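Local coordinates for protein tRNA(Phe) 7-((3-amino-3-carboxypropyl)-4-demethylwyosine(37)-N(4))-methyltransferase 1 (Pyrococcus horikoshii, PDB 2IT2) that probably methylates the N-4 position of a demethylated wyosine derivative in tRNA(Phe), using S-adenosyl-L-methionine as methyl donor, at residues L124-C128 with G129-S133; L157-G161 with E162-G166; G166-Y169 with L170-I173; V174-A177 with N178-M181. All coordinates share one frame; numbering follows the deposited sequence.

Contact 1. Residues L124-C128 with G129-S133; sequences LAVSC and GFKYS
Two backbone hydrogen bonds wind up the end of helix 115-127: Phe130 N reaches back to Ala125 O over 3.1 Å, and Gly129 N reaches Val126 O at the same 3.1 Å. Both donors stand above the plane of the carbonyl they use. Ala125 O also takes Cys128 N from the opposite face of its plane, so two N-H groups grip one oxygen. Gly129 leaves the helical conformation with a positive phi of 108°. Phe130 O is held in turn by Ser133 OG, 2.8 Å away, and receives a CA-H...O contact from Val126 CA at 3.4 Å. Van der Waals contacts flank these bonds. Lys131, bent at chi2, crosses Val126 at about a right angle, its CD 3.5 Å from Val126 CG1; that methyl lies anti to the valine nitrogen (chi1 171°). Ala125 CB sets its methyl against the hydroxyl of Ser133, 3.5 Å from OG. The Phe130 ring presents its edge to Ala125 O, 3.8 Å from CD2, and also packs on Ile147 and on Leu188 of helix 167-194. Gly129 O accepts bonds from Lys187 and Ser149. This is a Schellman motif, followed by a type I turn from Phe130 to Ser133 that leads into strand 134-138.

Contact 2. Residues L157-G161 with E162-G166; sequences LGENG and EIFVG
Gly158 faces Ile163 as an antiparallel non-hydrogen-bonded pair, CA atoms 4.2 Å apart, and Glu159 faces Glu162 as a hydrogen-bonded pair. Glu159 N meets Glu162 O at 2.9 Å, in the carbonyl plane, while Glu162 N returns to Glu159 O at 3.0 Å from well above it. One step further from the turn, Phe164 N makes a nearly straight bond (173°) to Leu157 O, only 2.7 Å long. Together they form a tight two-residue beta hairpin closed by a type I' turn, with Asn160 and Gly161 at its corners; Asn160 OD1 is bound by Gly97 N. Leu157 and Gly158 both face Leu99, a classic beta bulge on the other side of strand 153-159. The Phe164 ring folds back over the hairpin and lays one face on Gly158, whose CA sits 3.6 Å from the ring centroid in a CH-pi contact. Glu159 CG lies at the ring's edge, 3.3 Å from Phe164 CE2, and the carboxylate beyond it is turned 60° from the ring plane. Lys172 of the second subunit makes a cation-pi contact with the same ring. Leu157 CD2 touches Val165 CG2 at 4.0 Å.

Contact 3. Residues G166-Y169 with L170-I173; sequences GEEY and LNKI
Ile173 CD1 sits over the centre of the Tyr169 ring in a CH-pi contact, 3.6 Å from the ring centroid and just 8° off its normal. The trans chi1 of Tyr169 (-177°) swings the ring along the helix toward the isoleucine one turn on; CG1 of Ile173 meanwhile rests 3.3 Å from Tyr169 O, so the isoleucine chain spans from carbonyl to ring. The phenol OH is tied outside the helix, to Leu156 O of the second subunit, which probably helps to fix the ring's rotation. Charged groups meet one position earlier. Glu168 and Lys172 are both bent at chi2, and their salt bridge is long, 4.0 Å from OE2 to NZ; the closer approach is made by the lysine's CE, 3.1 Å from the same Glu168 OE2. Four backbone bonds of the i to i+4 kind bind the turns together. The first, Leu170 N to Gly166 O at 3.0 Å, engages the N-cap residue, and the last, Ile173 N to Tyr169 O, runs nearly along the C=O axis. Glu167 and Glu168, acidic in the first turn, probably interact favourably with the helix dipole. Leu170 packs on helix 84-91. These are the opening turns of the long helix 167-194, with Tyr169 built into the dimer interface.

Contact 4. Residues V174-A177 with N178-M181; sequences VEIA and NDQM
Asn178 lies alongside Val174, one turn earlier, both side chains pointing the same way. Its CB lies 3.4 Å from Val174 O, the carbonyl that also receives the backbone bond from Asn178 N at 2.9 Å. With chi1 at -74°, CG stays close to that oxygen, 3.3 Å away. At the tip the amide divides its partners: ND2 touches Val174 CG1 at 3.5 Å and makes no hydrogen bond to Val174 O, the angle being poor, whereas OD1 accepts a bond from Val82 N, in the loop before helix 84-91, linking the helix to that loop. On another side of the helix Gln180 crosses Ile176, its CD 4.2 Å from Ile176 CG2, and its NE2 donates to Arg152 O. Glu175 OE2 and Asp179 OD2 come within 4.7 Å of each other, a like-charge pair that may raise the affinity of one of them for a proton. Ala177 packs on Val103, while Ile176 and Gln180 meet Gln98 and Trp100 of the second subunit. Regular i to i+4 bonding, with Ile176 and Ala177 packed on the strands, marks this as an amphipathic helix laid against an antiparallel sheet.

In the fold
Following the chain, contact 1 ends helix 115-127 and leads the chain toward strand 134-138. After strand 143-148, contact 2 closes the hairpin of strands 153-159 and 162-163, its centre about 36 Å from that of contact 1. Gly166 is shared with contact 3, where helix 167-194 begins; contact 4 adjoins it on the next turns, the two centres about 12 Å apart. All four are local and run in series, none nested or crossed. The helix then runs back beside the sheet until Lys187, Leu188 and Leu191 meet the end of helix 115-127 at contact 1. All four contacts have a residue that meets the second subunit, contact 1 through Tyr132.

Contact 1. Residues L124-C128 with G129-S133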
loop_
_atom_site.group_PDB
_atom_site.type_symbol
_atom_site.label_atom_id
_atom_site.label_comp_id
_atom_site.label_asym_id
_atom_site.label_seq_id
_atom_site.Cartn_x
_atom_site.Cartn_y
_atom_site.Cartn_z
ATOM N N LEU B 124 6.145 -16.200 3.559
ATOM C CA LEU B 124 5.287 -16.757 4.607
ATOM C C LEU B 124 4.160 -15.778 4.919
ATOM O O LEU B 124 3.006 -16.178 5.057
ATOM C CB LEU B 124 6.089 -17.040 5.890
ATOM C CG LEU B 124 5.255 -17.459 7.111
ATOM C CD1 LEU B 124 4.579 -18.794 6.833
ATOM C CD2 LEU B 124 6.135 -17.566 8.345
ATOM N N ALA B 125 4.492 -14.495 5.026
ATOM C CA ALA B 125 3.483 -13.492 5.334
ATOM C C ALA B 125 2.422 -13.450 4.238
ATOM O O ALA B 125 1.225 -13.447 4.526
ATOM C CB ALA B 125 4.141 -12.132 5.505
ATOM N N VAL B 126 2.861 -13.441 2.982
ATOM C CA VAL B 126 1.916 -13.417 1.871
ATOM C C VAL B 126 0.964 -14.610 1.945
ATOM O O VAL B 126 -0.228 -14.484 1.662
ATOM C CB VAL B 126 2.650 -13.439 0.517
ATOM C CG1 VAL B 126 1.651 -13.646 -0.619
ATOM C CG2 VAL B 126 3.406 -12.136 0.320
ATOM N N SER B 127 1.499 -15.767 2.325
ATOM C CA SER B 127 0.697 -16.981 2.436
ATOM C C SER B 127 -0.340 -16.887 3.554
ATOM O O SER B 127 -1.338 -17.607 3.538
ATOM C CB SER B 127 1.595 -18.194 2.690
ATOM O OG SER B 127 1.973 -18.283 4.053
ATOM N N CYS B 128 -0.098 -16.013 4.528
ATOM C CA CYS B 128 -1.027 -15.843 5.646
ATOM C C CYS B 128 -2.075 -14.767 5.399
ATOM O O CYS B 128 -2.896 -14.480 6.272
ATOM C CB CYS B 128 -0.259 -15.532 6.935
ATOM S SG CYS B 128 0.712 -16.934 7.531
ATOM N N GLY B 129 -2.042 -14.170 4.214
ATOM C CA GLY B 129 -3.021 -13.147 3.890
ATOM C C GLY B 129 -2.510 -11.722 3.850
ATOM O O GLY B 129 -3.301 -10.791 3.728
ATOM N N PHE B 130 -1.198 -11.536 3.943
ATOM C CA PHE B 130 -0.639 -10.188 3.908
ATOM C C PHE B 130 0.038 -10.018 2.548
ATOM O O PHE B 130 1.257 -10.082 2.415
ATOM C CB PHE B 130 0.347 -9.994 5.076
ATOM C CG PHE B 130 -0.305 -10.049 6.448
ATOM C CD1 PHE B 130 -0.919 -8.921 6.991
ATOM C CD2 PHE B 130 -0.288 -11.219 7.196
ATOM C CE1 PHE B 130 -1.505 -8.965 8.273
ATOM C CE2 PHE B 130 -0.865 -11.274 8.466
ATOM C CZ PHE B 130 -1.474 -10.145 9.008
ATOM N N LYS B 131 -0.780 -9.788 1.529
ATOM C CA LYS B 131 -0.279 -9.662 0.170
ATOM C C LYS B 131 0.677 -8.508 -0.073
ATOM O O LYS B 131 1.533 -8.580 -0.964
ATOM C CB LYS B 131 -1.455 -9.589 -0.804
ATOM C CG LYS B 131 -2.117 -10.932 -1.039
ATOM C CD LYS B 131 -1.156 -11.874 -1.752
ATOM C CE LYS B 131 -1.790 -13.228 -2.050
ATOM N NZ LYS B 131 -0.857 -14.140 -2.782
ATOM N N TYR B 132 0.556 -7.443 0.711
ATOM C CA TYR B 132 1.441 -6.302 0.528
ATOM C C TYR B 132 2.725 -6.394 1.350
ATOM O O TYR B 132 3.227 -5.391 1.853
ATOM C CB TYR B 132 0.709 -4.988 0.835
ATOM C CG TYR B 132 -0.326 -4.593 -0.200
ATOM C CD1 TYR B 132 -0.132 -4.871 -1.555
ATOM C CD2 TYR B 132 -1.474 -3.888 0.168
ATOM C CE1 TYR B 132 -1.056 -4.456 -2.517
ATOM C CE2 TYR B 132 -2.400 -3.466 -0.785
ATOM C CZ TYR B 132 -2.185 -3.751 -2.124
ATOM O OH TYR B 132 -3.088 -3.318 -3.068
ATOM N N SER B 133 3.268 -7.598 1.483
ATOM C CA SER B 133 4.498 -7.766 2.235
ATOM C C SER B 133 5.687 -7.718 1.282
ATOM O O SER B 133 5.609 -8.223 0.152
ATOM C CB SER B 133 4.465 -9.086 3.008
ATOM O OG SER B 133 3.384 -9.093 3.940
#

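Contact 2. Residues L157-G161 with E162-G166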
loop_
_atom_site.group_PDB
_atom_site.type_symbol
_atom_site.label_atom_id
_atom_site.label_comp_id
_atom_site.label_asym_id
_atom_site.label_seq_id
_atom_site.Cartn_x
_atom_site.Cartn_y
_atom_site.Cartn_z
ATOM N N LEU B 157 -17.178 11.588 5.112
ATOM C CA LEU B 157 -18.354 11.748 5.973
ATOM C C LEU B 157 -18.913 13.167 5.979
ATOM O O LEU B 157 -20.085 13.379 6.292
ATOM C CB LEU B 157 -18.012 11.346 7.417
ATOM C CG LEU B 157 -17.537 9.911 7.671
ATOM C CD1 LEU B 157 -17.205 9.725 9.154
ATOM C CD2 LEU B 157 -18.624 8.928 7.220
ATOM N N GLY B 158 -18.080 14.134 5.625
ATOM C CA GLY B 158 -18.531 15.513 5.631
ATOM C C GLY B 158 -17.382 16.448 5.340
ATOM O O GLY B 158 -16.270 15.996 5.101
ATOM N N GLU B 159 -17.660 17.747 5.354
ATOM C CA GLU B 159 -16.646 18.764 5.086
ATOM C C GLU B 159 -16.959 20.073 5.801
ATOM O O GLU B 159 -18.091 20.559 5.766
ATOM C CB GLU B 159 -16.541 19.036 3.583
ATOM C CG GLU B 159 -16.239 17.812 2.745
ATOM C CD GLU B 159 -15.928 18.151 1.301
ATOM O OE1 GLU B 159 -16.638 18.997 0.711
ATOM O OE2 GLU B 159 -14.975 17.564 0.746
ATOM N N ASN B 160 -15.936 20.630 6.440
ATOM C CA ASN B 160 -16.038 21.886 7.174
ATOM C C ASN B 160 -17.239 22.009 8.112
ATOM O O ASN B 160 -17.915 23.039 8.138
ATOM C CB ASN B 160 -16.029 23.056 6.191
ATOM C CG ASN B 160 -14.712 23.179 5.444
ATOM O OD1 ASN B 160 -13.636 23.222 6.047
ATOM N ND2 ASN B 160 -14.793 23.243 4.121
ATOM N N GLY B 161 -17.501 20.963 8.888
ATOM C CA GLY B 161 -18.606 21.009 9.830
ATOM C C GLY B 161 -19.899 20.375 9.358
ATOM O O GLY B 161 -20.724 19.974 10.180
ATOM N N GLU B 162 -20.084 20.294 8.045
ATOM C CA GLU B 162 -21.295 19.710 7.475
ATOM C C GLU B 162 -21.137 18.200 7.349
ATOM O O GLU B 162 -20.086 17.709 6.934
ATOM C CB GLU B 162 -21.565 20.306 6.094
ATOM C CG GLU B 162 -22.853 19.840 5.439
ATOM C CD GLU B 162 -22.985 20.349 4.017
ATOM O OE1 GLU B 162 -22.726 21.551 3.787
ATOM O OE2 GLU B 162 -23.355 19.554 3.127
ATOM N N ILE B 163 -22.186 17.466 7.704
ATOM C CA ILE B 163 -22.158 16.008 7.625
ATOM C C ILE B 163 -22.959 15.581 6.391
ATOM O O ILE B 163 -24.053 16.083 6.162
ATOM C CB ILE B 163 -22.752 15.386 8.916
ATOM C CG1 ILE B 163 -21.954 15.861 10.140
ATOM C CG2 ILE B 163 -22.697 13.873 8.849
ATOM C CD1 ILE B 163 -20.440 15.648 10.006
ATOM N N PHE B 164 -22.412 14.660 5.595
ATOM C CA PHE B 164 -23.080 14.214 4.368
ATOM C C PHE B 164 -23.868 12.919 4.499
ATOM O O PHE B 164 -24.715 12.616 3.647
ATOM C CB PHE B 164 -22.067 14.011 3.224
ATOM C CG PHE B 164 -21.215 15.216 2.922
ATOM C CD1 PHE B 164 -21.737 16.503 2.978
ATOM C CD2 PHE B 164 -19.883 15.052 2.558
ATOM C CE1 PHE B 164 -20.946 17.612 2.676
ATOM C CE2 PHE B 164 -19.087 16.153 2.253
ATOM C CZ PHE B 164 -19.621 17.435 2.314
ATOM N N VAL B 165 -23.591 12.153 5.547
ATOM C CA VAL B 165 -24.253 10.867 5.738
ATOM C C VAL B 165 -25.316 10.753 6.838
ATOM O O VAL B 165 -25.386 11.563 7.767
ATOM C CB VAL B 165 -23.186 9.749 5.958
ATOM C CG1 VAL B 165 -22.119 9.814 4.850
ATOM C CG2 VAL B 165 -22.532 9.896 7.324
ATOM N N GLY B 166 -26.153 9.729 6.713
ATOM C CA GLY B 166 -27.187 9.482 7.698
ATOM C C GLY B 166 -26.892 8.203 8.453
ATOM O O GLY B 166 -25.851 7.580 8.244
#

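Contact 3. Residues G166-Y169 with L170-I173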
loop_
_atom_site.group_PDB
_atom_site.type_symbol
_atom_site.label_atom_id
_atom_site.label_comp_id
_atom_site.label_asym_id
_atom_site.label_seq_id
_atom_site.Cartn_x
_atom_site.Cartn_y
_atom_site.Cartn_z
ATOM N N GLY B 166 -26.153 9.729 6.713
ATOM C CA GLY B 166 -27.187 9.482 7.698
ATOM C C GLY B 166 -26.892 8.203 8.453
ATOM O O GLY B 166 -25.851 7.580 8.244
ATOM N N GLU B 167 -27.823 7.775 9.295
ATOM C CA GLU B 167 -27.597 6.583 10.092
ATOM C C GLU B 167 -27.557 5.268 9.344
ATOM O O GLU B 167 -26.824 4.369 9.739
ATOM C CB GLU B 167 -28.630 6.490 11.203
ATOM C CG GLU B 167 -28.342 5.400 12.217
ATOM C CD GLU B 167 -29.215 5.535 13.447
ATOM O OE1 GLU B 167 -30.455 5.495 13.305
ATOM O OE2 GLU B 167 -28.662 5.690 14.556
ATOM N N GLU B 168 -28.343 5.138 8.284
ATOM C CA GLU B 168 -28.329 3.891 7.539
ATOM C C GLU B 168 -26.990 3.673 6.840
ATOM O O GLU B 168 -26.409 2.592 6.945
ATOM C CB GLU B 168 -29.454 3.846 6.505
ATOM C CG GLU B 168 -29.522 2.521 5.777
ATOM C CD GLU B 168 -29.593 1.349 6.738
ATOM O OE1 GLU B 168 -30.572 1.277 7.511
ATOM O OE2 GLU B 168 -28.671 0.505 6.724
ATOM N N TYR B 169 -26.501 4.682 6.120
ATOM C CA TYR B 169 -25.221 4.567 5.425
ATOM C C TYR B 169 -24.129 4.377 6.465
ATOM O O TYR B 169 -23.263 3.524 6.288
ATOM C CB TYR B 169 -24.963 5.807 4.552
ATOM C CG TYR B 169 -23.683 5.797 3.705
ATOM C CD1 TYR B 169 -23.158 4.617 3.167
ATOM C CD2 TYR B 169 -23.018 6.987 3.415
ATOM C CE1 TYR B 169 -21.994 4.633 2.354
ATOM C CE2 TYR B 169 -21.866 7.015 2.613
ATOM C CZ TYR B 169 -21.356 5.836 2.087
ATOM O OH TYR B 169 -20.202 5.887 1.316
ATOM N N LEU B 170 -24.170 5.131 7.560
ATOM C CA LEU B 170 -23.146 4.980 8.591
ATOM C C LEU B 170 -23.166 3.553 9.157
ATOM O O LEU B 170 -22.110 2.980 9.435
ATOM C CB LEU B 170 -23.337 6.008 9.714
ATOM C CG LEU B 170 -22.185 6.046 10.733
ATOM C CD1 LEU B 170 -20.889 6.427 10.027
ATOM C CD2 LEU B 170 -22.491 7.044 11.827
ATOM N N ASN B 171 -24.354 2.968 9.302
ATOM C CA ASN B 171 -24.459 1.598 9.805
ATOM C C ASN B 171 -23.804 0.592 8.852
ATOM O O ASN B 171 -23.141 -0.347 9.298
ATOM C CB ASN B 171 -25.917 1.207 10.013
ATOM C CG ASN B 171 -26.060 -0.213 10.493
ATOM O OD1 ASN B 171 -26.724 -1.030 9.853
ATOM N ND2 ASN B 171 -25.447 -0.520 11.629
ATOM N N LYS B 172 -23.994 0.785 7.550
ATOM C CA LYS B 172 -23.386 -0.100 6.555
ATOM C C LYS B 172 -21.861 0.064 6.559
ATOM O O LYS B 172 -21.136 -0.922 6.453
ATOM C CB LYS B 172 -23.933 0.198 5.152
ATOM C CG LYS B 172 -25.431 -0.016 4.987
ATOM C CD LYS B 172 -25.813 -1.465 5.218
ATOM C CE LYS B 172 -27.300 -1.677 5.021
ATOM N NZ LYS B 172 -27.676 -3.085 5.315
ATOM N N ILE B 173 -21.367 1.294 6.690
ATOM C CA ILE B 173 -19.925 1.542 6.716
ATOM C C ILE B 173 -19.288 0.877 7.938
ATOM O O ILE B 173 -18.215 0.261 7.835
ATOM C CB ILE B 173 -19.634 3.063 6.753
ATOM C CG1 ILE B 173 -20.080 3.697 5.437
ATOM C CG2 ILE B 173 -18.157 3.326 7.045
ATOM C CD1 ILE B 173 -20.123 5.218 5.472
#

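Contact 4. Residues V174-A177 with N178-M181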
loop_
_atom_site.group_PDB
_atom_site.type_symbol
_atom_site.label_atom_id
_atom_site.label_comp_id
_atom_site.label_asym_id
_atom_site.label_seq_id
_atom_site.Cartn_x
_atom_site.Cartn_y
_atom_site.Cartn_z
ATOM N N VAL B 174 -19.934 1.006 9.094
ATOM C CA VAL B 174 -19.407 0.398 10.315
ATOM C C VAL B 174 -19.390 -1.127 10.214
ATOM O O VAL B 174 -18.459 -1.771 10.701
ATOM C CB VAL B 174 -20.229 0.830 11.550
ATOM C CG1 VAL B 174 -19.926 -0.067 12.752
ATOM C CG2 VAL B 174 -19.898 2.262 11.897
ATOM N N GLU B 175 -20.409 -1.697 9.575
ATOM C CA GLU B 175 -20.499 -3.142 9.390
ATOM C C GLU B 175 -19.302 -3.647 8.585
ATOM O O GLU B 175 -18.628 -4.593 8.990
ATOM C CB GLU B 175 -21.786 -3.479 8.643
ATOM C CG GLU B 175 -22.109 -4.943 8.487
ATOM C CD GLU B 175 -23.293 -5.141 7.555
ATOM O OE1 GLU B 175 -24.234 -4.317 7.603
ATOM O OE2 GLU B 175 -23.286 -6.118 6.777
ATOM N N ILE B 176 -19.048 -3.024 7.439
ATOM C CA ILE B 176 -17.926 -3.428 6.595
ATOM C C ILE B 176 -16.614 -3.191 7.331
ATOM O O ILE B 176 -15.714 -4.027 7.295
ATOM C CB ILE B 176 -17.937 -2.640 5.262
ATOM C CG1 ILE B 176 -19.207 -2.989 4.480
ATOM C CG2 ILE B 176 -16.683 -2.954 4.437
ATOM C CD1 ILE B 176 -19.259 -4.426 3.991
ATOM N N ALA B 177 -16.504 -2.053 8.007
ATOM C CA ALA B 177 -15.284 -1.733 8.737
ATOM C C ALA B 177 -14.977 -2.805 9.759
ATOM O O ALA B 177 -13.829 -3.222 9.894
ATOM C CB ALA B 177 -15.415 -0.393 9.431
ATOM N N ASN B 178 -16.001 -3.242 10.488
ATOM C CA ASN B 178 -15.816 -4.274 11.500
ATOM C C ASN B 178 -15.474 -5.615 10.858
ATOM O O ASN B 178 -14.765 -6.410 11.463
ATOM C CB ASN B 178 -17.060 -4.408 12.395
ATOM C CG ASN B 178 -17.190 -3.255 13.390
ATOM O OD1 ASN B 178 -16.200 -2.616 13.755
ATOM N ND2 ASN B 178 -18.413 -3.001 13.846
ATOM N N ASP B 179 -15.975 -5.868 9.649
ATOM C CA ASP B 179 -15.656 -7.110 8.944
ATOM C C ASP B 179 -14.185 -7.095 8.573
ATOM O O ASP B 179 -13.497 -8.101 8.704
ATOM C CB ASP B 179 -16.479 -7.249 7.665
ATOM C CG ASP B 179 -17.929 -7.509 7.942
ATOM O OD1 ASP B 179 -18.238 -8.038 9.030
ATOM O OD2 ASP B 179 -18.760 -7.195 7.067
ATOM N N GLN B 180 -13.700 -5.949 8.111
ATOM C CA GLN B 180 -12.300 -5.830 7.732
ATOM C C GLN B 180 -11.411 -5.991 8.964
ATOM O O GLN B 180 -10.410 -6.704 8.925
ATOM C CB GLN B 180 -12.048 -4.483 7.037
ATOM C CG GLN B 180 -12.755 -4.347 5.688
ATOM C CD GLN B 180 -12.557 -2.983 5.048
ATOM O OE1 GLN B 180 -12.657 -1.955 5.720
ATOM N NE2 GLN B 180 -12.292 -2.965 3.747
HETATM N N MSE B 181 -11.784 -5.357 10.069
HETATM C CA MSE B 181 -10.996 -5.480 11.282
HETATM C C MSE B 181 -10.933 -6.935 11.740
HETATM O O MSE B 181 -9.885 -7.405 12.191
HETATM C CB MSE B 181 -11.597 -4.616 12.388
HETATM C CG MSE B 181 -10.861 -4.696 13.713
HETATM SE SE MSE B 181 -9.089 -3.977 13.535
HETATM C CE MSE B 181 -9.610 -2.506 12.386
#